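Local coordinates for protein beta-1,4-galactanase (Thielavia heterothallica, PDB 1HJS) that hydrolyses beta-1,4-galactosidic linkages in type I arabinogalactans, as a family 53 glycoside hydrolase of clan GH-A, at residues 92-95 / 99-102; 130-135 / 159-164. One frame throughout, in Å; residues are numbered along the deposited sequence.

Contact 1: residues 92-95 / 99-102; sequences QTMP and PSDI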
loop_
_atom_site.group_PDB
_atom_site.type_symbol
_atom_site.label_atom_id
_atom_site.label_comp_id
_atom_site.label_asym_id
_atom_site.label_seq_id
_atom_site.Cartn_x
_atom_site.Cartn_y
_atom_site.Cartn_z
ATOM N N GLN A 92 6.821 -3.444 13.922
ATOM C CA GLN A 92 7.208 -4.464 12.948
ATOM C C GLN A 92 7.363 -5.712 13.810
ATOM O O GLN A 92 8.444 -6.294 13.930
ATOM C CB GLN A 92 8.534 -4.106 12.261
ATOM C CG GLN A 92 8.485 -2.873 11.345
ATOM C CD GLN A 92 7.712 -3.099 10.049
ATOM O OE1 GLN A 92 7.702 -4.203 9.500
ATOM N NE2 GLN A 92 7.085 -2.042 9.541
ATOM N N THR A 93 6.254 -6.100 14.427
ATOM C CA THR A 93 6.221 -7.234 15.334
ATOM C C THR A 93 6.418 -8.580 14.659
ATOM O O THR A 93 5.708 -8.942 13.720
ATOM C CB THR A 93 4.906 -7.245 16.123
ATOM O OG1 THR A 93 4.713 -5.956 16.727
ATOM C CG2 THR A 93 4.946 -8.302 17.219
ATOM N N MET A 94 7.396 -9.314 15.168
ATOM C CA MET A 94 7.742 -10.629 14.663
ATOM C C MET A 94 6.524 -11.549 14.655
ATOM O O MET A 94 5.759 -11.595 15.619
ATOM C CB MET A 94 8.823 -11.240 15.562
ATOM C CG MET A 94 9.404 -12.539 15.066
ATOM S SD MET A 94 10.504 -12.237 13.696
ATOM C CE MET A 94 11.972 -11.634 14.573
ATOM N N PRO A 95 6.311 -12.278 13.552
ATOM C CA PRO A 95 5.159 -13.183 13.520
ATOM C C PRO A 95 5.381 -14.218 14.623
ATOM O O PRO A 95 6.516 -14.621 14.872
ATOM C CB PRO A 95 5.248 -13.806 12.129
ATOM C CG PRO A 95 5.867 -12.710 11.309
ATOM C CD PRO A 95 6.950 -12.180 12.228
ATOM N N PRO A 99 11.703 -17.458 14.301
ATOM C CA PRO A 99 12.984 -17.350 15.011
ATOM C C PRO A 99 13.569 -15.941 14.953
ATOM O O PRO A 99 13.321 -15.202 13.999
ATOM C CB PRO A 99 13.858 -18.368 14.289
ATOM C CG PRO A 99 13.369 -18.261 12.874
ATOM C CD PRO A 99 11.858 -18.226 13.052
ATOM N N SER A 100 14.353 -15.581 15.968
ATOM C CA SER A 100 14.959 -14.252 16.044
ATOM C C SER A 100 16.341 -14.121 15.415
ATOM O O SER A 100 16.702 -13.045 14.943
ATOM C CB SER A 100 15.052 -13.797 17.505
ATOM O OG SER A 100 13.768 -13.589 18.062
ATOM N N ASP A 101 17.126 -15.196 15.415
ATOM C CA ASP A 101 18.467 -15.108 14.849
ATOM C C ASP A 101 18.387 -14.879 13.344
ATOM O O ASP A 101 17.580 -15.501 12.655
ATOM C CB ASP A 101 19.273 -16.372 15.159
ATOM C CG ASP A 101 18.747 -17.592 14.442
ATOM O OD1 ASP A 101 17.681 -18.105 14.835
ATOM O OD2 ASP A 101 19.402 -18.033 13.477
ATOM N N ILE A 102 19.234 -13.987 12.841
ATOM C CA ILE A 102 19.239 -13.637 11.422
ATOM C C ILE A 102 19.303 -14.811 10.440
ATOM O O ILE A 102 18.559 -14.838 9.461
ATOM C CB ILE A 102 20.377 -12.636 11.109
ATOM C CG1 ILE A 102 20.292 -12.188 9.651
ATOM C CG2 ILE A 102 21.736 -13.258 11.421
ATOM C CD1 ILE A 102 18.998 -11.456 9.302
#
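M94 reaches across a short surface loop and lays its terminal methyl against the backbone of P99 and S100. CE stands 3.9 Å from P99 O and 4.2 Å from S100 CA, while the thioether SD lies 4.1 Å from the same P99 O. Across these segments, then, the end of the side chain passes alongside a carbonyl and an alpha carbon and meets mainly backbone atoms. The serine hydroxyl takes a marginal part, with M94 CE 4.4 Å from S100 OG. The P99 carbonyl faces the methionine, while the proline's CB is directed away from it.

The path to this position is a bent one. M94 CG leaves anti to the backbone N (chi1 -173°), which carries the chain out toward residues 99-102, and the bends at chi2 (74°) and chi3 (78°) bring CE up to the P99-S100 backbone. L105 of helix 102-122 also touches the M94 side chain, and a bound HEPES buffer molecule lies about 5 Å from it.

Further out, hydrogen bonds hold both segments to other loops. T93 O accepts one from S83 OG, and S100 O is hydrogen-bonded to T144 OG1, in the excursion that follows the next strand. D101 is the N-cap of helix 102-122, its OD2 receiving N104 N. The P99 ring rests on N104 and K108, and the P99 side chain is about 5 Å from the bound N-acetylglucosamine (NAG).

Chemically this is a light van der Waals contact of a methyl and a sulfur with a carbonyl oxygen, in a surface loop outside the barrel, burying 87 Å² in all. P99 O has no hydrogen-bonding partner in the model and has the methyl and sulfur beside it instead, which implies that contact between these segments is one of van der Waals fit.

Contact 2: residues 130-135 / 159-164; sequences VSIGNE and SAAWGI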
loop_
_atom_site.group_PDB
_atom_site.type_symbol
_atom_site.label_atom_id
_atom_site.label_comp_id
_atom_site.label_asym_id
_atom_site.label_seq_id
_atom_site.Cartn_x
_atom_site.Cartn_y
_atom_site.Cartn_z
ATOM N N VAL A 130 3.958 -6.903 -5.613
ATOM C CA VAL A 130 4.117 -7.513 -4.301
ATOM C C VAL A 130 5.114 -6.662 -3.529
ATOM O O VAL A 130 6.231 -6.451 -3.991
ATOM C CB VAL A 130 4.686 -8.951 -4.376
ATOM C CG1 VAL A 130 4.975 -9.468 -2.968
ATOM C CG2 VAL A 130 3.699 -9.872 -5.081
ATOM N N SER A 131 4.712 -6.144 -2.372
ATOM C CA SER A 131 5.648 -5.364 -1.581
ATOM C C SER A 131 6.188 -6.285 -0.502
ATOM O O SER A 131 5.430 -7.004 0.150
ATOM C CB SER A 131 4.975 -4.137 -0.938
ATOM O OG SER A 131 4.082 -4.494 0.103
ATOM N N ILE A 132 7.506 -6.297 -0.345
ATOM C CA ILE A 132 8.124 -7.116 0.683
ATOM C C ILE A 132 8.255 -6.241 1.929
ATOM O O ILE A 132 9.320 -5.691 2.226
ATOM C CB ILE A 132 9.503 -7.658 0.220
ATOM C CG1 ILE A 132 10.347 -6.536 -0.388
ATOM C CG2 ILE A 132 9.292 -8.762 -0.811
ATOM C CD1 ILE A 132 11.706 -6.997 -0.892
ATOM N N GLY A 133 7.135 -6.113 2.635
ATOM C CA GLY A 133 7.077 -5.306 3.837
ATOM C C GLY A 133 6.158 -4.107 3.644
ATOM O O GLY A 133 5.880 -3.700 2.515
ATOM N N ASN A 134 5.683 -3.542 4.748
ATOM C CA ASN A 134 4.811 -2.372 4.697
ATOM C C ASN A 134 5.464 -1.273 5.526
ATOM O O ASN A 134 5.699 -1.455 6.723
ATOM C CB ASN A 134 3.432 -2.700 5.279
ATOM C CG ASN A 134 2.453 -1.538 5.146
ATOM O OD1 ASN A 134 1.876 -1.313 4.081
ATOM N ND2 ASN A 134 2.275 -0.791 6.226
ATOM N N GLU A 135 5.756 -0.143 4.884
ATOM C CA GLU A 135 6.395 1.002 5.541
ATOM C C GLU A 135 7.566 0.558 6.413
ATOM O O GLU A 135 7.592 0.824 7.614
ATOM C CB GLU A 135 5.376 1.771 6.391
ATOM C CG GLU A 135 4.182 2.289 5.592
ATOM C CD GLU A 135 3.336 3.282 6.369
ATOM O OE1 GLU A 135 3.364 3.234 7.615
ATOM O OE2 GLU A 135 2.633 4.099 5.738
ATOM N N SER A 159 16.262 -12.148 0.876
ATOM C CA SER A 159 15.599 -13.436 1.036
ATOM C C SER A 159 14.140 -13.367 0.605
ATOM O O SER A 159 13.645 -14.275 -0.064
ATOM C CB SER A 159 15.681 -13.900 2.489
ATOM O OG SER A 159 17.024 -14.172 2.857
ATOM N N ALA A 160 13.455 -12.294 0.998
ATOM C CA ALA A 160 12.049 -12.111 0.642
ATOM C C ALA A 160 11.906 -11.989 -0.873
ATOM O O ALA A 160 11.044 -12.623 -1.481
ATOM C CB ALA A 160 11.489 -10.861 1.323
ATOM N N ALA A 161 12.755 -11.171 -1.479
ATOM C CA ALA A 161 12.714 -10.973 -2.921
ATOM C C ALA A 161 12.893 -12.298 -3.658
ATOM O O ALA A 161 12.158 -12.596 -4.597
ATOM C CB ALA A 161 13.794 -9.993 -3.349
ATOM N N TRP A 162 13.864 -13.097 -3.234
ATOM C CA TRP A 162 14.087 -14.369 -3.903
ATOM C C TRP A 162 13.037 -15.419 -3.583
ATOM O O TRP A 162 12.913 -16.409 -4.294
ATOM C CB TRP A 162 15.503 -14.873 -3.633
ATOM C CG TRP A 162 16.461 -14.133 -4.500
ATOM C CD1 TRP A 162 17.060 -12.934 -4.231
ATOM C CD2 TRP A 162 16.806 -14.457 -5.854
ATOM N NE1 TRP A 162 17.747 -12.486 -5.338
ATOM C CE2 TRP A 162 17.608 -13.401 -6.346
ATOM C CE3 TRP A 162 16.508 -15.534 -6.699
ATOM C CZ2 TRP A 162 18.116 -13.393 -7.648
ATOM C CZ3 TRP A 162 17.012 -15.525 -7.994
ATOM C CH2 TRP A 162 17.808 -14.460 -8.455
ATOM N N GLY A 163 12.275 -15.198 -2.518
ATOM C CA GLY A 163 11.205 -16.123 -2.194
ATOM C C GLY A 163 10.179 -15.960 -3.305
ATOM O O GLY A 163 9.486 -16.905 -3.683
ATOM N N ILE A 164 10.091 -14.744 -3.836
ATOM C CA ILE A 164 9.171 -14.438 -4.929
ATOM C C ILE A 164 9.754 -14.959 -6.242
ATOM O O ILE A 164 9.078 -15.659 -7.003
ATOM C CB ILE A 164 8.953 -12.912 -5.082
ATOM C CG1 ILE A 164 8.271 -12.349 -3.832
ATOM C CG2 ILE A 164 8.114 -12.624 -6.321
ATOM C CD1 ILE A 164 6.910 -12.944 -3.565
#
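V130 and I132 project outward from the fourth strand of a (beta/alpha)8, or TIM, barrel and meet the helix that follows it, 150-165. This is the fourth beta-alpha unit of the barrel, the helix leading on to parallel strand 174-179. The short axes of 130-132 and 159-164 run nearly antiparallel, at 152°, and come within 9.1 Å of each other.

The main bump is I132. Its CG2 presses on A160, 3.7 Å from A160 CB, where the small methyl lets the branched side chain come close to the helix backbone. The other arm of I132 extends past this point, and its CD1 lies 4.4 Å from A161 CB, so the isoleucine straddles the two alanines. That spread follows from chi1 of 48°, which sets CG1 in the crowded position between backbone N and carbonyl carbon and leaves CG2 beside the N.

One turn further along the helix the relief reverses. Here the helix supplies the long side chain: I164 reaches out with CD1, which comes to 4.0 Å from V130 CG1, the two side chains meeting at a slant. I175 of the next strand touches both I132 and I164, and L109 and T113 of helix 102-122 close in on A160 and I164, so side chains of neighbouring elements pack around the same interface.

Past I132, the centre of an inverse gamma turn, the chain leaves the strand toward N134 and E135, the probable proton donor. On the helix side, I132 CG2 lies 4.3 Å from both A160 O and A161 N.

Overall arrangement
The two contacts follow one another along the chain, and their centres are 15 Å apart on the same side of the molecule. Contact 1 belongs to the long loop leaving barrel strand 75-80 and leads into helix 102-122; contact 2 joins the next strand, 129-132, to helix 150-165. Helix 102-122 links them, since its side chains touch both, and I102 packs directly on N152, R155 and L156 of helix 150-165. The loop also meets the C-terminal end of strand 129-132: Q92 NE2 lies 3.2 Å from N134 O, a probable hydrogen bond. Contact 1 is thus peripheral, yet its first segment lies beside the loop that carries the probable proton donor, E135.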